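Local coordinates for protein polymerase cofactor VP35 (Reston ebolavirus, PDB 3L2A) that probably binds double-stranded RNA through its interferon inhibitory domain, countering the host interferon response, and acts as a cofactor of the viral polymerase, at residues A[33-38]-A[67-72]; A[50-55]-A[63-68]. All coordinates share one frame; numbering follows the deposited sequence.

Contact 1 of 2, residues A[33-38]-A[67-72]; sequences QVICKI and IQITKR
Ile35 on helix 27-41 meets Ile69 and Thr70 on helix 62-72 inside the helical part of the VP35 interferon inhibitory domain, with the centre of the contact about 5 Å from the centre of the chain. The contact is carried mainly by one methyl: Ile35 CD1 reaches Ile69 CG2 and Thr70 CG2, each at 4.2 Å, while Ile35 CG2 also comes to 4.3 Å from Ile69 CG2. The Ile35 chain is extended toward them, with CG1 beside the backbone N and CD1 anti to CA (chi2 173°). Its approach to Ile69 is oblique, whereas it meets Thr70 at roughly a right angle. Backbones stay well apart, the nearest pair being Ile35 CA and Thr70 CA at 8.1 Å. Phe76 of helix 75-78 and Ile48 of helix 45-57 pack on both Ile35 and Ile69, which makes the contact one piece of a larger apolar core.

Thr70 divides its two branches between core and backbone. With chi1 at 69°, OG1 stands between the backbone N and the carbonyl carbon, and CG2 is left to face Ile35. The hydroxyl turns back on its own helix and donates to Ile67 O, which also accepts from Lys71 N. The Thr70 OG1 to Ile67 O bond is short, 2.6 Å, and falls on a lone pair in the carbonyl plane.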
loop_
_atom_site.group_PDB
_atom_site.type_symbol
_atom_site.label_atom_id
_atom_site.label_comp_id
_atom_site.label_asym_id
_atom_site.label_seq_id
_atom_site.Cartn_x
_atom_site.Cartn_y
_atom_site.Cartn_z
ATOM N N GLN A 33 4.086 2.564 0.242
ATOM C CA GLN A 33 4.874 2.428 1.481
ATOM C C GLN A 33 4.611 1.106 2.205
ATOM O O GLN A 33 5.552 0.458 2.697
ATOM C CB GLN A 33 4.588 3.599 2.410
ATOM C CG GLN A 33 4.929 4.907 1.769
ATOM C CD GLN A 33 4.407 6.077 2.573
ATOM O OE1 GLN A 33 4.604 6.141 3.786
ATOM N NE2 GLN A 33 3.755 7.014 1.899
ATOM N N VAL A 34 3.344 0.717 2.253
ATOM C CA VAL A 34 2.908 -0.510 2.927
ATOM C C VAL A 34 3.517 -1.709 2.203
ATOM O O VAL A 34 4.072 -2.604 2.832
ATOM C CB VAL A 34 1.365 -0.601 2.964
ATOM C CG1 VAL A 34 0.887 -2.026 3.337
ATOM C CG2 VAL A 34 0.750 0.474 3.947
ATOM N N ILE A 35 3.431 -1.696 0.878
ATOM C CA ILE A 35 3.959 -2.810 0.045
ATOM C C ILE A 35 5.459 -2.883 0.171
ATOM O O ILE A 35 6.030 -3.979 0.314
ATOM C CB ILE A 35 3.536 -2.587 -1.420
ATOM C CG1 ILE A 35 2.032 -2.907 -1.557
ATOM C CG2 ILE A 35 4.393 -3.409 -2.406
ATOM C CD1 ILE A 35 1.451 -2.553 -2.979
ATOM N N CYS A 36 6.133 -1.732 0.096
ATOM C CA CYS A 36 7.593 -1.767 0.185
ATOM C C CYS A 36 8.102 -2.216 1.561
ATOM O O CYS A 36 9.116 -2.904 1.642
ATOM C CB CYS A 36 8.235 -0.438 -0.215
ATOM S SG CYS A 36 8.061 -0.111 -1.942
ATOM N N LYS A 37 7.438 -1.794 2.629
ATOM C CA LYS A 37 7.808 -2.278 3.972
ATOM C C LYS A 37 7.619 -3.798 4.092
ATOM O O LYS A 37 8.515 -4.520 4.561
ATOM C CB LYS A 37 6.980 -1.552 5.046
ATOM C CG LYS A 37 7.391 -1.987 6.435
ATOM C CD LYS A 37 6.879 -1.050 7.517
ATOM C CE LYS A 37 7.701 -1.248 8.794
ATOM N NZ LYS A 37 7.871 -2.680 9.137
ATOM N N ILE A 38 6.465 -4.297 3.650
ATOM C CA ILE A 38 6.195 -5.731 3.756
ATOM C C ILE A 38 7.194 -6.489 2.850
ATOM O O ILE A 38 7.770 -7.509 3.229
ATOM C CB ILE A 38 4.718 -6.032 3.412
ATOM C CG1 ILE A 38 3.832 -5.589 4.584
ATOM C CG2 ILE A 38 4.542 -7.520 3.119
ATOM C CD1 ILE A 38 2.375 -5.368 4.185
ATOM N N ILE A 67 -2.895 -2.589 -6.978
ATOM C CA ILE A 67 -3.978 -3.485 -6.555
ATOM C C ILE A 67 -3.657 -4.940 -6.910
ATOM O O ILE A 67 -3.814 -5.847 -6.094
ATOM C CB ILE A 67 -5.327 -3.057 -7.177
ATOM C CG1 ILE A 67 -5.766 -1.704 -6.603
ATOM C CG2 ILE A 67 -6.416 -4.136 -6.955
ATOM C CD1 ILE A 67 -7.020 -1.126 -7.279
ATOM N N GLN A 68 -3.164 -5.155 -8.125
ATOM C CA GLN A 68 -2.872 -6.509 -8.568
ATOM C C GLN A 68 -1.785 -7.157 -7.721
ATOM O O GLN A 68 -1.868 -8.350 -7.416
ATOM C CB GLN A 68 -2.554 -6.517 -10.065
ATOM C CG GLN A 68 -3.751 -6.082 -10.935
ATOM C CD GLN A 68 -4.993 -6.958 -10.821
ATOM O OE1 GLN A 68 -5.778 -6.846 -9.874
ATOM N NE2 GLN A 68 -5.223 -7.780 -11.838
ATOM N N ILE A 69 -0.778 -6.380 -7.328
ATOM C CA ILE A 69 0.257 -6.884 -6.403
ATOM C C ILE A 69 -0.385 -7.456 -5.160
ATOM O O ILE A 69 -0.053 -8.576 -4.738
ATOM C CB ILE A 69 1.320 -5.811 -6.038
ATOM C CG1 ILE A 69 2.224 -5.527 -7.252
ATOM C CG2 ILE A 69 2.139 -6.235 -4.778
ATOM C CD1 ILE A 69 2.979 -4.157 -7.209
ATOM N N THR A 70 -1.325 -6.724 -4.585
ATOM C CA THR A 70 -1.947 -7.158 -3.304
ATOM C C THR A 70 -2.726 -8.460 -3.461
ATOM O O THR A 70 -2.826 -9.244 -2.517
ATOM C CB THR A 70 -2.835 -6.088 -2.672
ATOM O OG1 THR A 70 -4.017 -5.868 -3.456
ATOM C CG2 THR A 70 -2.047 -4.770 -2.494
ATOM N N LYS A 71 -3.214 -8.692 -4.674
ATOM C CA LYS A 71 -3.996 -9.886 -5.012
ATOM C C LYS A 71 -3.149 -11.084 -5.471
ATOM O O LYS A 71 -3.532 -12.245 -5.268
ATOM C CB LYS A 71 -4.999 -9.516 -6.112
ATOM C CG LYS A 71 -6.115 -8.591 -5.601
ATOM C CD LYS A 71 -6.837 -7.863 -6.734
ATOM C CE LYS A 71 -7.551 -8.798 -7.691
ATOM N NZ LYS A 71 -8.040 -8.024 -8.897
ATOM N N ARG A 72 -2.018 -10.814 -6.107
ATOM C CA ARG A 72 -1.251 -11.901 -6.709
ATOM C C ARG A 72 -0.218 -12.467 -5.743
ATOM O O ARG A 72 -0.018 -13.679 -5.690
ATOM C CB ARG A 72 -0.593 -11.448 -8.013
ATOM C CG ARG A 72 -1.597 -11.071 -9.086
ATOM C CD ARG A 72 -0.933 -10.705 -10.400
ATOM N NE ARG A 72 -1.929 -10.222 -11.354
ATOM C CZ ARG A 72 -1.679 -9.401 -12.368
ATOM N NH1 ARG A 72 -0.452 -8.952 -12.598
ATOM N NH2 ARG A 72 -2.671 -9.036 -13.163
#

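Contact 2 of 2, residues A[50-55]-A[63-68]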
loop_
_atom_site.group_PDB
_atom_site.type_symbol
_atom_site.label_atom_id
_atom_site.label_comp_id
_atom_site.label_asym_id
_atom_site.label_seq_id
_atom_site.Cartn_x
_atom_site.Cartn_y
_atom_site.Cartn_z
ATOM N N ALA A 50 8.678 -7.340 -10.003
ATOM C CA ALA A 50 8.394 -8.129 -11.218
ATOM C C ALA A 50 6.917 -8.030 -11.560
ATOM O O ALA A 50 6.539 -7.856 -12.700
ATOM C CB ALA A 50 8.772 -9.594 -10.982
ATOM N N GLU A 51 6.079 -8.183 -10.539
ATOM C CA GLU A 51 4.626 -8.103 -10.763
ATOM C C GLU A 51 4.188 -6.692 -11.178
ATOM O O GLU A 51 3.283 -6.517 -12.016
ATOM C CB GLU A 51 3.915 -8.558 -9.496
ATOM C CG GLU A 51 4.034 -10.049 -9.316
ATOM C CD GLU A 51 3.193 -10.830 -10.302
ATOM O OE1 GLU A 51 2.438 -10.211 -11.089
ATOM O OE2 GLU A 51 3.287 -12.071 -10.280
ATOM N N PHE A 52 4.815 -5.689 -10.581
ATOM C CA PHE A 52 4.530 -4.291 -10.941
ATOM C C PHE A 52 4.834 -4.104 -12.423
ATOM O O PHE A 52 4.019 -3.608 -13.180
ATOM C CB PHE A 52 5.380 -3.341 -10.103
ATOM C CG PHE A 52 5.029 -1.890 -10.294
ATOM C CD1 PHE A 52 3.789 -1.415 -9.859
ATOM C CD2 PHE A 52 5.932 -1.004 -10.888
ATOM C CE1 PHE A 52 3.453 -0.053 -10.008
ATOM C CE2 PHE A 52 5.609 0.354 -11.048
ATOM C CZ PHE A 52 4.372 0.832 -10.590
ATOM N N GLN A 53 6.033 -4.497 -12.844
ATOM C CA GLN A 53 6.421 -4.355 -14.241
ATOM C C GLN A 53 5.507 -5.126 -15.190
ATOM O O GLN A 53 5.162 -4.634 -16.278
ATOM C CB GLN A 53 7.830 -4.904 -14.417
ATOM C CG GLN A 53 8.944 -3.963 -14.068
ATOM C CD GLN A 53 10.238 -4.336 -14.861
ATOM O OE1 GLN A 53 10.639 -5.476 -14.860
ATOM N NE2 GLN A 53 10.830 -3.370 -15.567
ATOM N N ALA A 54 5.165 -6.354 -14.814
ATOM C CA ALA A 54 4.343 -7.204 -15.667
ATOM C C ALA A 54 2.958 -6.601 -15.817
ATOM O O ALA A 54 2.370 -6.695 -16.885
ATOM C CB ALA A 54 4.259 -8.606 -15.123
ATOM N N SER A 55 2.444 -5.969 -14.759
ATOM C CA SER A 55 1.106 -5.377 -14.839
ATOM C C SER A 55 1.103 -4.157 -15.719
ATOM O O SER A 55 0.173 -3.956 -16.515
ATOM C CB SER A 55 0.572 -5.051 -13.441
ATOM O OG SER A 55 0.323 -6.261 -12.744
ATOM N N GLN A 63 -1.828 2.426 -10.520
ATOM C CA GLN A 63 -2.722 2.168 -9.411
ATOM C C GLN A 63 -3.321 0.750 -9.487
ATOM O O GLN A 63 -3.378 0.020 -8.472
ATOM C CB GLN A 63 -3.824 3.229 -9.413
ATOM C CG GLN A 63 -3.305 4.656 -9.165
ATOM C CD GLN A 63 -3.105 5.431 -10.447
ATOM O OE1 GLN A 63 -2.711 4.874 -11.489
ATOM N NE2 GLN A 63 -3.406 6.719 -10.398
ATOM N N CYS A 64 -3.735 0.355 -10.688
ATOM C CA CYS A 64 -4.213 -0.989 -10.908
ATOM C C CYS A 64 -3.111 -1.997 -10.640
ATOM O O CYS A 64 -3.369 -3.032 -10.012
ATOM C CB CYS A 64 -4.774 -1.140 -12.319
ATOM S SG CYS A 64 -5.421 -2.788 -12.639
ATOM N N ALA A 65 -1.885 -1.690 -11.089
ATOM C CA ALA A 65 -0.730 -2.574 -10.854
ATOM C C ALA A 65 -0.517 -2.840 -9.353
ATOM O O ALA A 65 -0.245 -3.974 -8.932
ATOM C CB ALA A 65 0.540 -1.981 -11.526
ATOM N N LEU A 66 -0.699 -1.800 -8.534
ATOM C CA LEU A 66 -0.560 -1.950 -7.088
ATOM C C LEU A 66 -1.668 -2.806 -6.517
ATOM O O LEU A 66 -1.431 -3.641 -5.646
ATOM C CB LEU A 66 -0.544 -0.586 -6.426
ATOM C CG LEU A 66 0.691 0.283 -6.726
ATOM C CD1 LEU A 66 0.432 1.698 -6.249
ATOM C CD2 LEU A 66 1.957 -0.295 -6.047
ATOM N N ILE A 67 -2.895 -2.589 -6.978
ATOM C CA ILE A 67 -3.978 -3.485 -6.555
ATOM C C ILE A 67 -3.657 -4.940 -6.910
ATOM O O ILE A 67 -3.814 -5.847 -6.094
ATOM C CB ILE A 67 -5.327 -3.057 -7.177
ATOM C CG1 ILE A 67 -5.766 -1.704 -6.603
ATOM C CG2 ILE A 67 -6.416 -4.136 -6.955
ATOM C CD1 ILE A 67 -7.020 -1.126 -7.279
ATOM N N GLN A 68 -3.164 -5.155 -8.125
ATOM C CA GLN A 68 -2.872 -6.509 -8.568
ATOM C C GLN A 68 -1.785 -7.157 -7.721
ATOM O O GLN A 68 -1.868 -8.350 -7.416
ATOM C CB GLN A 68 -2.554 -6.517 -10.065
ATOM C CG GLN A 68 -3.751 -6.082 -10.935
ATOM C CD GLN A 68 -4.993 -6.958 -10.821
ATOM O OE1 GLN A 68 -5.778 -6.846 -9.874
ATOM N NE2 GLN A 68 -5.223 -7.780 -11.838
#
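A helical hairpin forms this contact: helix 45-57 and helix 62-72, joined by a short connection, pack side by side in the helical part of the interferon inhibitory domain. The axes of 50-55 and 63-68 approach to 8.8 Å and run at 135° to each other, an oblique, roughly antiparallel crossing. Ala65 lies at its heart, its methyl directed at the facing helix and held between two partners. Ser55 CB presses on Ala65 CB at 3.6 Å, and Phe52 CD1 reaches the same methyl at 3.7 Å. Small side chains let the backbones come close here, with Ser55 CA and Ala65 CA only 5.2 Å apart.

Phe52 reaches in from the flank. Its CG is anti to the backbone N (chi1 -173°), which carries the ring along the interface until CE1 meets Leu66 CD2 at 4.2 Å. Both Ala65 CB and Leu66 CD2 approach the ring obliquely. Ile16 and Met17 of helix 10-19 also touch Phe52, and Met17 packs on Leu66 as well, so this side of the hairpin rests on the N-terminal helix. An acetic acid molecule, probably from the crystallisation liquor, lies about 3 Å from the Phe52 side chain.

Toward Gln68 the contact is looser, its CB lying 3.9 Å from Ser55 OG. The serine hydroxyl is folded back beside its own backbone N and donates to Glu51 O one turn earlier. That carbonyl is gripped twice, since Ser55 N and Ser55 OG reach it from opposite faces of its plane; the hydroxyl bond, Ser55 OG to Glu51 O, is 3.1 Å long, with the donor tilted 29° from the plane.

From the N terminus, helix 27-41 comes first, helix 45-57 follows, and helix 62-72 then returns to pack on both. Contact 2 closes the short loop between neighbouring helices, with seven residues between its segments. Contact 1 closes a longer one of 28 residues that takes in all of helix 45-57; the two contacts end together on helix 62-72, sharing Ile67 and Gln68. Their centres are 9 Å apart, and apolar side chains bridge them: Ile35 CD1 lies 3.8 Å from Leu66 CD2, and Ile69 CD1 packs on Phe52 CB. Helix 62-72 thereby ties the two preceding helices into one bundle.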